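Local coordinates for protein transcription termination factor NusA (Planctomyces limnophilus, PDB 4MTN) that probably takes part in both transcription termination and antitermination, binding the core RNA polymerase and nascent RNA as a monomer, at residues Arg109-Ser114 with Val179-Glu184; Leu185-Val190 with Ala231-Val236; Ile195-Leu200 with Thr208-Ser213; Asn260-Ser265 with Gly296-Leu301. One frame throughout, in Å; residues are numbered along the deposited sequence.

Contact 1 (Arg109-Ser114 with Val179-Glu184); sequences RGQIVS and VRRLLE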
loop_
_atom_site.group_PDB
_atom_site.type_symbol
_atom_site.label_atom_id
_atom_site.label_comp_id
_atom_site.label_asym_id
_atom_site.label_seq_id
_atom_site.Cartn_x
_atom_site.Cartn_y
_atom_site.Cartn_z
ATOM N N ARG A 109 -2.238 5.174 10.428
ATOM C CA ARG A 109 -1.856 4.569 9.154
ATOM C C ARG A 109 -1.685 5.615 8.055
ATOM O O ARG A 109 -2.578 6.424 7.804
ATOM C CB ARG A 109 -2.885 3.520 8.724
ATOM C CG ARG A 109 -2.848 2.249 9.555
ATOM C CD ARG A 109 -3.647 1.126 8.911
ATOM N NE ARG A 109 -3.221 0.865 7.539
ATOM C CZ ARG A 109 -3.988 1.058 6.471
ATOM N NH1 ARG A 109 -5.227 1.505 6.616
ATOM N NH2 ARG A 109 -3.521 0.797 5.258
ATOM N N GLY A 110 -0.524 5.591 7.409
ATOM C CA GLY A 110 -0.208 6.543 6.361
ATOM C C GLY A 110 0.475 7.790 6.891
ATOM O O GLY A 110 0.826 8.684 6.123
ATOM N N GLN A 111 0.668 7.848 8.206
ATOM C CA GLN A 111 1.257 9.024 8.842
ATOM C C GLN A 111 2.690 8.782 9.299
ATOM O O GLN A 111 3.042 7.681 9.721
ATOM C CB GLN A 111 0.406 9.467 10.033
ATOM C CG GLN A 111 -0.972 9.964 9.650
ATOM C CD GLN A 111 -0.915 11.214 8.797
ATOM O OE1 GLN A 111 -0.070 12.083 9.007
ATOM N NE2 GLN A 111 -1.811 11.306 7.822
ATOM N N ILE A 112 3.507 9.828 9.222
ATOM C CA ILE A 112 4.909 9.747 9.616
ATOM C C ILE A 112 5.063 9.559 11.121
ATOM O O ILE A 112 4.457 10.277 11.914
ATOM C CB ILE A 112 5.691 11.010 9.184
ATOM C CG1 ILE A 112 5.953 10.986 7.678
ATOM C CG2 ILE A 112 7.014 11.109 9.931
ATOM C CD1 ILE A 112 6.814 12.134 7.193
ATOM N N VAL A 113 5.873 8.575 11.500
ATOM C CA VAL A 113 6.223 8.347 12.894
ATOM C C VAL A 113 7.742 8.264 12.997
ATOM O O VAL A 113 8.399 7.742 12.097
ATOM C CB VAL A 113 5.562 7.060 13.443
ATOM C CG1 VAL A 113 6.056 6.745 14.843
ATOM C CG2 VAL A 113 4.048 7.202 13.443
ATOM N N SER A 114 8.302 8.793 14.080
ATOM C CA SER A 114 9.748 8.803 14.257
ATOM C C SER A 114 10.180 7.928 15.429
ATOM O O SER A 114 9.403 7.676 16.350
ATOM C CB SER A 114 10.252 10.233 14.461
ATOM O OG SER A 114 11.652 10.248 14.683
ATOM N N VAL A 179 6.208 9.750 0.709
ATOM C CA VAL A 179 6.517 10.907 -0.121
ATOM C C VAL A 179 5.460 11.991 0.056
ATOM O O VAL A 179 5.781 13.176 0.170
ATOM C CB VAL A 179 6.610 10.522 -1.610
ATOM C CG1 VAL A 179 6.818 11.758 -2.470
ATOM C CG2 VAL A 179 7.728 9.522 -1.825
ATOM N N ARG A 180 4.200 11.568 0.084
ATOM C CA ARG A 180 3.073 12.482 0.233
ATOM C C ARG A 180 3.175 13.283 1.527
ATOM O O ARG A 180 2.927 14.486 1.541
ATOM C CB ARG A 180 1.753 11.707 0.192
ATOM C CG ARG A 180 0.514 12.576 0.275
ATOM C CD ARG A 180 -0.753 11.735 0.297
ATOM N NE ARG A 180 -1.043 11.125 -0.997
ATOM C CZ ARG A 180 -1.863 11.650 -1.902
ATOM N NH1 ARG A 180 -2.475 12.801 -1.654
ATOM N NH2 ARG A 180 -2.072 11.028 -3.054
ATOM N N ARG A 181 3.552 12.610 2.610
ATOM C CA ARG A 181 3.708 13.268 3.903
ATOM C C ARG A 181 4.867 14.259 3.887
ATOM O O ARG A 181 4.730 15.393 4.342
ATOM C CB ARG A 181 3.931 12.237 5.012
ATOM C CG ARG A 181 2.775 11.277 5.254
ATOM C CD ARG A 181 1.583 11.960 5.903
ATOM N NE ARG A 181 0.646 12.493 4.920
ATOM C CZ ARG A 181 -0.318 11.781 4.345
ATOM N NH1 ARG A 181 -0.474 10.501 4.652
ATOM N NH2 ARG A 181 -1.129 12.351 3.463
ATOM N N LEU A 182 6.007 13.817 3.364
ATOM C CA LEU A 182 7.210 14.641 3.323
ATOM C C LEU A 182 7.005 15.906 2.496
ATOM O O LEU A 182 7.534 16.968 2.828
ATOM C CB LEU A 182 8.386 13.838 2.766
ATOM C CG LEU A 182 8.942 12.749 3.684
ATOM C CD1 LEU A 182 9.976 11.912 2.952
ATOM C CD2 LEU A 182 9.537 13.365 4.941
ATOM N N LEU A 183 6.235 15.788 1.420
ATOM C CA LEU A 183 5.916 16.940 0.586
ATOM C C LEU A 183 5.036 17.926 1.345
ATOM O O LEU A 183 5.191 19.141 1.210
ATOM C CB LEU A 183 5.227 16.496 -0.707
ATOM C CG LEU A 183 6.158 15.880 -1.756
ATOM C CD1 LEU A 183 5.368 15.264 -2.900
ATOM C CD2 LEU A 183 7.127 16.927 -2.278
ATOM N N GLU A 184 4.120 17.396 2.149
ATOM C CA GLU A 184 3.237 18.225 2.959
ATOM C C GLU A 184 4.028 19.016 3.995
ATOM O O GLU A 184 3.683 20.150 4.317
ATOM C CB GLU A 184 2.173 17.368 3.648
ATOM C CG GLU A 184 1.127 16.792 2.706
ATOM C CD GLU A 184 0.259 15.734 3.364
ATOM O OE1 GLU A 184 0.482 15.435 4.556
ATOM O OE2 GLU A 184 -0.645 15.200 2.688
#
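Arg-181 carries most of this contact from helix 176-186. Its CG stands anti to the carbonyl carbon, and bends at chi2 (-71°) and chi3 (90°) curl the side chain, so that its stem and its charged tip meet different residues. The Arg-181 and Ile-112 side chains run past each other in opposite directions, CB of Arg-181 lying 3.6 Å from CG1 of Ile-112. Further out, NH1 of Arg-181 donates to O of Gly-110 over 2.7 Å; the oxygen lies in the guanidinium plane, whereas the donor sits above the carbonyl plane. The Gln-111 amide, turned only 13° from the guanidinium, lies over one of its faces with NE2 offset toward the rim. Leu-182 comes next: its CD2 meets CD1 of Ile-112 at 3.7 Å, the two side chains crossing roughly at right angles. One turn after Arg-181, Glu-184 fixes the rotation of the guanidinium. NE of Arg-181 bonds to OE1 of Glu-184 at 3.0 Å, and NH2 of Arg-181 bonds to OE2 of Glu-184, also at 3.0 Å, a side-on salt bridge that leaves NH1 for the carbonyl. Val-156 of strand 152-162 touches both Ile-112 and Arg-181. The result is an interdomain joint: the start of the first strand of the S1 domain, an OB fold, rests against the first helix of the first KH domain, which has the type II order.

Contact 2 (Leu185-Val190 with Ala231-Val236); sequences LEIPEV and ARIRNV. With SO4 (sulfate ion), chain B; SO4 (sulfate ion), chain C.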
loop_
_atom_site.group_PDB
_atom_site.type_symbol
_atom_site.label_atom_id
_atom_site.label_comp_id
_atom_site.label_asym_id
_atom_site.label_seq_id
_atom_site.Cartn_x
_atom_site.Cartn_y
_atom_site.Cartn_z
ATOM N N LEU A 185 5.096 18.416 4.508
ATOM C CA LEU A 185 5.937 19.073 5.501
ATOM C C LEU A 185 6.832 20.141 4.877
ATOM O O LEU A 185 6.978 21.235 5.420
ATOM C CB LEU A 185 6.801 18.047 6.238
ATOM C CG LEU A 185 6.105 17.117 7.232
ATOM C CD1 LEU A 185 7.110 16.157 7.848
ATOM C CD2 LEU A 185 5.395 17.919 8.311
ATOM N N GLU A 186 7.431 19.816 3.737
ATOM C CA GLU A 186 8.426 20.690 3.126
ATOM C C GLU A 186 7.803 21.859 2.366
ATOM O O GLU A 186 8.338 22.968 2.375
ATOM C CB GLU A 186 9.327 19.885 2.187
ATOM C CG GLU A 186 10.713 20.481 2.004
ATOM C CD GLU A 186 11.573 20.342 3.246
ATOM O OE1 GLU A 186 11.349 19.390 4.023
ATOM O OE2 GLU A 186 12.471 21.188 3.447
ATOM N N ILE A 187 6.677 21.609 1.704
ATOM C CA ILE A 187 6.025 22.641 0.902
ATOM C C ILE A 187 4.860 23.285 1.647
ATOM O O ILE A 187 3.819 22.657 1.839
ATOM C CB ILE A 187 5.513 22.073 -0.434
ATOM C CG1 ILE A 187 6.640 21.345 -1.169
ATOM C CG2 ILE A 187 4.936 23.184 -1.298
ATOM C CD1 ILE A 187 6.244 20.824 -2.532
ATOM N N PRO A 188 5.031 24.551 2.061
ATOM C CA PRO A 188 4.006 25.286 2.811
ATOM C C PRO A 188 2.681 25.410 2.062
ATOM O O PRO A 188 1.633 25.409 2.700
ATOM C CB PRO A 188 4.644 26.667 3.024
ATOM C CG PRO A 188 5.738 26.755 2.017
ATOM C CD PRO A 188 6.243 25.359 1.855
ATOM N N GLU A 189 2.723 25.505 0.736
ATOM C CA GLU A 189 1.497 25.597 -0.051
ATOM C C GLU A 189 0.637 24.342 0.098
ATOM O O GLU A 189 -0.588 24.408 0.008
ATOM C CB GLU A 189 1.814 25.830 -1.530
ATOM C CG GLU A 189 2.327 27.222 -1.860
ATOM C CD GLU A 189 3.841 27.315 -1.835
ATOM O OE1 GLU A 189 4.476 26.594 -1.038
ATOM O OE2 GLU A 189 4.395 28.108 -2.623
ATOM N N VAL A 190 1.281 23.201 0.319
ATOM C CA VAL A 190 0.566 21.937 0.436
ATOM C C VAL A 190 -0.064 21.757 1.820
ATOM O O VAL A 190 -1.208 21.313 1.931
ATOM C CB VAL A 190 1.492 20.743 0.132
ATOM C CG1 VAL A 190 0.734 19.433 0.257
ATOM C CG2 VAL A 190 2.077 20.879 -1.264
ATOM N N ALA A 231 14.233 23.767 -4.600
ATOM C CA ALA A 231 15.051 23.244 -3.510
ATOM C C ALA A 231 14.260 22.381 -2.528
ATOM O O ALA A 231 14.770 21.381 -2.025
ATOM C CB ALA A 231 15.725 24.392 -2.772
ATOM N N ARG A 232 13.020 22.772 -2.251
ATOM C CA ARG A 232 12.189 22.050 -1.290
ATOM C C ARG A 232 11.845 20.651 -1.788
ATOM O O ARG A 232 11.784 19.700 -1.008
ATOM C CB ARG A 232 10.906 22.830 -0.996
ATOM C CG ARG A 232 11.135 24.170 -0.313
ATOM C CD ARG A 232 9.861 24.995 -0.302
ATOM N NE ARG A 232 9.243 25.034 -1.623
ATOM C CZ ARG A 232 8.141 25.714 -1.915
ATOM N NH1 ARG A 232 7.527 26.423 -0.978
ATOM N NH2 ARG A 232 7.652 25.686 -3.148
ATOM N N ILE A 233 11.617 20.532 -3.092
ATOM C CA ILE A 233 11.330 19.241 -3.704
ATOM C C ILE A 233 12.550 18.325 -3.614
ATOM O O ILE A 233 12.424 17.134 -3.324
ATOM C CB ILE A 233 10.898 19.402 -5.176
ATOM C CG1 ILE A 233 9.550 20.119 -5.253
ATOM C CG2 ILE A 233 10.815 18.054 -5.867
ATOM C CD1 ILE A 233 9.086 20.401 -6.664
ATOM N N ARG A 234 13.732 18.891 -3.847
ATOM C CA ARG A 234 14.969 18.125 -3.757
ATOM C C ARG A 234 15.279 17.726 -2.316
ATOM O O ARG A 234 15.884 16.682 -2.075
ATOM C CB ARG A 234 16.141 18.914 -4.342
ATOM C CG ARG A 234 16.150 18.986 -5.860
ATOM C CD ARG A 234 17.485 19.499 -6.370
ATOM N NE ARG A 234 17.956 20.635 -5.585
ATOM C CZ ARG A 234 17.601 21.896 -5.809
ATOM N NH1 ARG A 234 16.769 22.188 -6.800
ATOM N NH2 ARG A 234 18.078 22.865 -5.039
ATOM N N ASN A 235 14.867 18.561 -1.366
ATOM C CA ASN A 235 15.044 18.254 0.051
ATOM C C ASN A 235 14.334 16.959 0.428
ATOM O O ASN A 235 14.869 16.138 1.172
ATOM C CB ASN A 235 14.535 19.401 0.926
ATOM C CG ASN A 235 15.490 20.580 0.959
ATOM O OD1 ASN A 235 16.690 20.429 0.727
ATOM N ND2 ASN A 235 14.961 21.762 1.256
ATOM N N VAL A 236 13.125 16.785 -0.098
ATOM C CA VAL A 236 12.368 15.557 0.104
ATOM C C VAL A 236 13.096 14.391 -0.557
ATOM O O VAL A 236 13.178 13.296 0.004
ATOM C CB VAL A 236 10.937 15.677 -0.465
ATOM C CG1 VAL A 236 10.208 14.346 -0.381
ATOM C CG2 VAL A 236 10.163 16.758 0.272
HETATM S S SO4 B . 12.400 26.419 -3.144
HETATM O O1 SO4 B . 11.568 25.241 -3.363
HETATM O O2 SO4 B . 13.074 26.307 -1.853
HETATM O O3 SO4 B . 13.395 26.509 -4.209
HETATM O O4 SO4 B . 11.566 27.615 -3.154
HETATM S S SO4 C . 19.952 24.778 -3.016
HETATM O O1 SO4 C . 19.637 24.653 -4.436
HETATM O O2 SO4 C . 19.689 23.508 -2.347
HETATM O O3 SO4 C . 21.359 25.129 -2.858
HETATM O O4 SO4 C . 19.123 25.824 -2.424
#
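Arg-232 reaches out from helix 231-239 and crosses the turn between helices 176-186 and 188-191, and the other side chains can be placed by how they stand to it. Glu-186 passes its stem obliquely, the carboxylate almost perpendicular (88°) to the guanidinium; what touches is carbon, CG of Glu-186 lying 3.8 Å from CB of Arg-232. The bend at chi2 of Glu-186 turns the carboxylate along the helix to Asn-235 instead, where ND2 of Asn-235 makes a weak bond of 3.4 Å to OE2 of Glu-186. At the tip of Arg-232, Ile-187 crosses at about a right angle and lays CG2 over one guanidinium face, while O4 of the chain B sulfate lies over the opposite face. Pro-188 comes tip to tip, CD 3.3 Å from NH1 of Arg-232. Glu-189 closes a salt bridge, its OE1 using the syn lone pair to take NH1 of Arg-232 at 3.1 Å, with the bond 30° out of the guanidinium plane. NH2 of Arg-232 is held by O of Ala-224. In the same sulfate, probably from the crystallisation liquor, O3 accepts from N of Ala-231 at 2.9 Å; O1 accepts from N of Arg-232 at 3.1 Å and, weakly, from NE of Arg-232. That site, at the start of the helix following the GxxG loop, is consistent with one for an RNA phosphate. Beneath, Ile-233 and Val-236 turn to strand 244-249, and Val-236 also packs on Leu-182 and Leu-183 of helix 176-186.

Contact 3 (Ile195-Leu200 with Thr208-Ser213); sequences IEIRSL and TKVAVS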
loop_
_atom_site.group_PDB
_atom_site.type_symbol
_atom_site.label_atom_id
_atom_site.label_comp_id
_atom_site.label_asym_id
_atom_site.label_seq_id
_atom_site.Cartn_x
_atom_site.Cartn_y
_atom_site.Cartn_z
ATOM N N ILE A 195 -2.383 24.049 -2.340
ATOM C CA ILE A 195 -2.099 23.062 -3.378
ATOM C C ILE A 195 -2.437 21.661 -2.875
ATOM O O ILE A 195 -2.099 21.303 -1.747
ATOM C CB ILE A 195 -0.620 23.110 -3.821
ATOM C CG1 ILE A 195 -0.253 24.513 -4.307
ATOM C CG2 ILE A 195 -0.348 22.087 -4.913
ATOM C CD1 ILE A 195 -1.070 24.983 -5.489
ATOM N N GLU A 196 -3.110 20.873 -3.708
ATOM C CA GLU A 196 -3.492 19.516 -3.330
ATOM C C GLU A 196 -2.760 18.465 -4.160
ATOM O O GLU A 196 -2.516 18.659 -5.350
ATOM C CB GLU A 196 -5.004 19.326 -3.474
ATOM C CG GLU A 196 -5.829 20.189 -2.534
ATOM C CD GLU A 196 -7.319 19.993 -2.723
ATOM O OE1 GLU A 196 -7.708 19.171 -3.581
ATOM O OE2 GLU A 196 -8.102 20.659 -2.015
ATOM N N ILE A 197 -2.413 17.349 -3.524
ATOM C CA ILE A 197 -1.787 16.240 -4.231
ATOM C C ILE A 197 -2.857 15.247 -4.664
ATOM O O ILE A 197 -3.450 14.559 -3.833
ATOM C CB ILE A 197 -0.743 15.523 -3.357
ATOM C CG1 ILE A 197 0.321 16.513 -2.877
ATOM C CG2 ILE A 197 -0.103 14.378 -4.120
ATOM C CD1 ILE A 197 1.279 15.932 -1.865
ATOM N N ARG A 198 -3.108 15.188 -5.967
ATOM C CA ARG A 198 -4.175 14.354 -6.508
ATOM C C ARG A 198 -3.774 12.892 -6.698
ATOM O O ARG A 198 -4.535 11.983 -6.366
ATOM C CB ARG A 198 -4.660 14.934 -7.835
ATOM C CG ARG A 198 -5.116 16.379 -7.729
ATOM C CD ARG A 198 -6.283 16.516 -6.768
ATOM N NE ARG A 198 -7.468 15.819 -7.256
ATOM C CZ ARG A 198 -8.336 16.338 -8.118
ATOM N NH1 ARG A 198 -8.153 17.565 -8.588
ATOM N NH2 ARG A 198 -9.388 15.631 -8.511
ATOM N N SER A 199 -2.575 12.670 -7.228
ATOM C CA SER A 199 -2.136 11.321 -7.568
ATOM C C SER A 199 -0.636 11.146 -7.376
ATOM O O SER A 199 0.138 12.089 -7.545
ATOM C CB SER A 199 -2.520 10.988 -9.011
ATOM O OG SER A 199 -2.144 9.663 -9.349
ATOM N N LEU A 200 -0.228 9.928 -7.030
ATOM C CA LEU A 200 1.175 9.646 -6.757
ATOM C C LEU A 200 1.584 8.271 -7.278
ATOM O O LEU A 200 0.856 7.291 -7.116
ATOM C CB LEU A 200 1.449 9.737 -5.258
ATOM C CG LEU A 200 2.799 10.326 -4.859
ATOM C CD1 LEU A 200 2.755 11.827 -5.009
ATOM C CD2 LEU A 200 3.150 9.950 -3.440
ATOM N N THR A 208 9.682 9.220 -8.422
ATOM C CA THR A 208 8.293 9.433 -8.025
ATOM C C THR A 208 7.630 10.526 -8.861
ATOM O O THR A 208 8.132 11.648 -8.937
ATOM C CB THR A 208 8.183 9.817 -6.537
ATOM O OG1 THR A 208 8.773 8.794 -5.728
ATOM C CG2 THR A 208 6.726 9.992 -6.138
ATOM N N LYS A 209 6.503 10.197 -9.486
ATOM C CA LYS A 209 5.724 11.180 -10.233
ATOM C C LYS A 209 4.587 11.735 -9.378
ATOM O O LYS A 209 3.792 10.977 -8.821
ATOM C CB LYS A 209 5.164 10.569 -11.520
ATOM C CG LYS A 209 6.194 10.358 -12.621
ATOM C CD LYS A 209 5.545 9.788 -13.876
ATOM C CE LYS A 209 6.558 9.600 -14.996
ATOM N NZ LYS A 209 7.175 10.890 -15.417
ATOM N N VAL A 210 4.512 13.060 -9.283
ATOM C CA VAL A 210 3.510 13.724 -8.455
ATOM C C VAL A 210 2.581 14.608 -9.279
ATOM O O VAL A 210 3.029 15.533 -9.956
ATOM C CB VAL A 210 4.165 14.596 -7.365
ATOM C CG1 VAL A 210 3.107 15.130 -6.407
ATOM C CG2 VAL A 210 5.232 13.811 -6.619
ATOM N N ALA A 211 1.283 14.325 -9.214
ATOM C CA ALA A 211 0.289 15.139 -9.905
ATOM C C ALA A 211 -0.442 16.039 -8.913
ATOM O O ALA A 211 -1.078 15.556 -7.976
ATOM C CB ALA A 211 -0.695 14.258 -10.653
ATOM N N VAL A 212 -0.352 17.349 -9.129
ATOM C CA VAL A 212 -0.927 18.323 -8.206
ATOM C C VAL A 212 -1.952 19.229 -8.888
ATOM O O VAL A 212 -1.974 19.349 -10.113
ATOM C CB VAL A 212 0.166 19.203 -7.570
ATOM C CG1 VAL A 212 1.123 18.352 -6.748
ATOM C CG2 VAL A 212 0.920 19.976 -8.643
ATOM N N SER A 213 -2.801 19.862 -8.085
ATOM C CA SER A 213 -3.820 20.767 -8.605
ATOM C C SER A 213 -4.154 21.863 -7.599
ATOM O O SER A 213 -3.823 21.759 -6.418
ATOM C CB SER A 213 -5.089 19.996 -8.971
ATOM O OG SER A 213 -5.794 19.597 -7.809
#
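The carbonyl oxygen of Ala-211 is gripped twice: N of Arg-198 reaches it at 2.9 Å almost along the C=O axis, and N of Ser-199 adds a weak bond at 3.3 Å. Two consecutive residues facing one make a classic beta bulge, which shifts the pairing of these antiparallel strands by one residue. On one side of it Glu-196 and Ser-213 form a hydrogen-bonded pair, with N of Glu-196 bonded to O of Ser-213 at 2.9 Å, nearly straight (176°). On the other, N of Ala-211 returns to O of Ser-199 at 3.0 Å. The helix-like backbone of Arg-198 (psi -43°) puts its side chain over the partner strand. Bent at chi2 and chi3, it wraps round Ser-213, so that CG and CD skirt the hydroxyl and NH1 of Arg-198 donates to OG of Ser-213 at 3.2 Å, with OG in the guanidinium plane. The opposite face is apolar. Leu-200 lies side by side with Val-210, pointing the same way, and its CD1 is 3.6 Å from both CG1 and CG2 of Val-210; beyond it, CG2 of Ile-197 crosses obliquely to CG1 of Val-210 at 4.0 Å. Here the hairpin of the first KH domain is sandwiched. Helix 176-186 covers Leu-200 and Val-210, and helix 221-226 covers Ile-195 and Val-212; on the Ser-199 and Ala-211 face Leu-305 of helix 297-306 and Trp-250 close in, while strand 244-249 runs parallel beside 207-214.

Contact 4 (Asn260-Ser265 with Gly296-Leu301); sequences NAMQPS and GQNVRL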
loop_
_atom_site.group_PDB
_atom_site.type_symbol
_atom_site.label_atom_id
_atom_site.label_comp_id
_atom_site.label_asym_id
_atom_site.label_seq_id
_atom_site.Cartn_x
_atom_site.Cartn_y
_atom_site.Cartn_z
ATOM N N ASN A 260 1.037 14.967 -19.756
ATOM C CA ASN A 260 1.740 15.538 -18.613
ATOM C C ASN A 260 2.532 14.485 -17.847
ATOM O O ASN A 260 3.643 14.743 -17.384
ATOM C CB ASN A 260 0.752 16.227 -17.668
ATOM C CG ASN A 260 0.191 17.511 -18.244
ATOM O OD1 ASN A 260 0.453 17.856 -19.397
ATOM N ND2 ASN A 260 -0.589 18.227 -17.443
ATOM N N ALA A 261 1.950 13.297 -17.715
ATOM C CA ALA A 261 2.587 12.205 -16.989
ATOM C C ALA A 261 3.663 11.531 -17.836
ATOM O O ALA A 261 4.544 10.851 -17.309
ATOM C CB ALA A 261 1.544 11.188 -16.545
HETATM N N MSE A 262 3.590 11.729 -19.149
HETATM C CA MSE A 262 4.540 11.117 -20.072
HETATM C C MSE A 262 5.799 11.961 -20.248
HETATM O O MSE A 262 6.701 11.589 -21.001
HETATM C CB MSE A 262 3.881 10.876 -21.432
HETATM C CG MSE A 262 2.908 9.710 -21.452
HETATM SE SE MSE A 262 3.758 8.017 -20.987
HETATM C CE MSE A 262 5.080 7.943 -22.417
ATOM N N GLN A 263 5.852 13.098 -19.559
ATOM C CA GLN A 263 7.031 13.958 -19.580
ATOM C C GLN A 263 8.251 13.194 -19.065
ATOM O O GLN A 263 8.108 12.286 -18.245
ATOM C CB GLN A 263 6.790 15.217 -18.742
ATOM C CG GLN A 263 5.786 16.189 -19.345
ATOM C CD GLN A 263 6.299 16.856 -20.608
ATOM O OE1 GLN A 263 7.507 16.997 -20.804
ATOM N NE2 GLN A 263 5.381 17.274 -21.473
ATOM N N PRO A 264 9.458 13.557 -19.532
ATOM C CA PRO A 264 9.831 14.638 -20.459
ATOM C C PRO A 264 9.400 14.427 -21.912
ATOM O O PRO A 264 9.384 15.390 -22.678
ATOM C CB PRO A 264 11.365 14.663 -20.370
ATOM C CG PRO A 264 11.709 13.887 -19.139
ATOM C CD PRO A 264 10.646 12.853 -19.024
ATOM N N SER A 265 9.066 13.195 -22.286
ATOM C CA SER A 265 8.741 12.880 -23.675
ATOM C C SER A 265 7.513 13.640 -24.175
ATOM O O SER A 265 6.604 13.950 -23.405
ATOM C CB SER A 265 8.518 11.376 -23.842
ATOM O OG SER A 265 7.348 10.954 -23.165
ATOM N N GLY A 296 11.975 0.916 -18.497
ATOM C CA GLY A 296 10.553 1.082 -18.732
ATOM C C GLY A 296 9.898 1.822 -17.583
ATOM O O GLY A 296 8.675 1.817 -17.438
ATOM N N GLN A 297 10.730 2.462 -16.767
ATOM C CA GLN A 297 10.285 3.159 -15.564
ATOM C C GLN A 297 9.274 4.270 -15.844
ATOM O O GLN A 297 8.288 4.413 -15.120
ATOM C CB GLN A 297 11.493 3.743 -14.829
ATOM C CG GLN A 297 11.178 4.305 -13.454
ATOM C CD GLN A 297 12.359 5.033 -12.843
ATOM O OE1 GLN A 297 12.965 5.897 -13.476
ATOM N NE2 GLN A 297 12.697 4.680 -11.607
ATOM N N ASN A 298 9.528 5.054 -16.888
ATOM C CA ASN A 298 8.698 6.210 -17.218
ATOM C C ASN A 298 7.223 5.869 -17.420
ATOM O O ASN A 298 6.367 6.339 -16.670
ATOM C CB ASN A 298 9.236 6.906 -18.469
ATOM C CG ASN A 298 8.595 8.262 -18.702
ATOM O OD1 ASN A 298 8.413 9.045 -17.769
ATOM N ND2 ASN A 298 8.242 8.544 -19.951
ATOM N N VAL A 299 6.933 5.065 -18.439
ATOM C CA VAL A 299 5.563 4.654 -18.743
ATOM C C VAL A 299 4.919 3.942 -17.556
ATOM O O VAL A 299 3.747 4.168 -17.243
ATOM C CB VAL A 299 5.514 3.725 -19.974
ATOM C CG1 VAL A 299 4.110 3.182 -20.184
ATOM C CG2 VAL A 299 5.985 4.460 -21.211
ATOM N N ARG A 300 5.701 3.090 -16.900
ATOM C CA ARG A 300 5.247 2.336 -15.736
ATOM C C ARG A 300 4.704 3.261 -14.651
ATOM O O ARG A 300 3.631 3.022 -14.098
ATOM C CB ARG A 300 6.394 1.489 -15.181
ATOM C CG ARG A 300 5.977 0.396 -14.215
ATOM C CD ARG A 300 7.204 -0.274 -13.623
ATOM N NE ARG A 300 8.250 -0.453 -14.627
ATOM C CZ ARG A 300 9.531 -0.664 -14.343
ATOM N NH1 ARG A 300 9.931 -0.721 -13.081
ATOM N NH2 ARG A 300 10.413 -0.815 -15.321
ATOM N N LEU A 301 5.452 4.320 -14.356
ATOM C CA LEU A 301 5.030 5.305 -13.368
ATOM C C LEU A 301 3.865 6.141 -13.888
ATOM O O LEU A 301 2.959 6.497 -13.135
ATOM C CB LEU A 301 6.198 6.215 -12.980
ATOM C CG LEU A 301 7.307 5.567 -12.151
ATOM C CD1 LEU A 301 8.442 6.550 -11.907
ATOM C CD2 LEU A 301 6.752 5.049 -10.833
#
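On the first turns of helix 297-306 the Arg-300 guanidinium and the Asn-298 amide serve different neighbours. The Arg-300 guanidinium folds back over its own helix, with CA of Gln-297 lying 3.9 Å above one face and offset toward the rim, and its NH1 pairs with Glu-203. The Asn-298 amide instead points across to segment 260-265. Its CG is anti to the backbone N (chi1 -168°), which carries the amide straight off the helix to the turn that follows helix 254-261. ND2 of Asn-298 comes to 3.6 Å from O of Met-262, but the stronger partner of that nitrogen is O of Ala-291. NZ of Lys-209, whose salt bridge is to Glu-246, adds weak bonds to OD1 of Asn-298, O of Ala-261 and O of Gln-263. A single ammonium group thus draws together oxygens of both segments. Met-262, a selenomethionine here, supplies the apolar part. Bends of -60° at both chi2 and chi3 curl the chain so that CE comes alongside Val-299, 3.8 Å from its CG2, the two side chains pointing the same way. CE of Met-262 also lies 4.1 Å from ND2 of Asn-298. Ile-310 and Val-312 of strand 309-313 back both apolar residues. Within the turn, OG of Ser-265 bonds to O of Met-262. Gly-296 ends a GxxG loop, the KH hallmark, so the helix starting here is the one that follows that loop in the second KH domain, packed on the end of helix 254-261.

Contact 4 is the most buried, whereas contacts 1, 2 and 3 are partly exposed. Contacts 1 and 2 share helix 176-186, one side of which meets the S1 domain and another helix 231-239; in each an arginine does the principal work, paired with a glutamate of its own helix in contact 1 and with one across the interface in contact 2. Contact 3 differs in relying on main-chain bonds. It touches both of these, its apolar face lying under Leu-183 while Ile-197 takes a bond from Arg-180. Lys-209 then leads from contact 3 into contact 4, about 15 Å away between centres, tying the first KH sheet to the second KH domain.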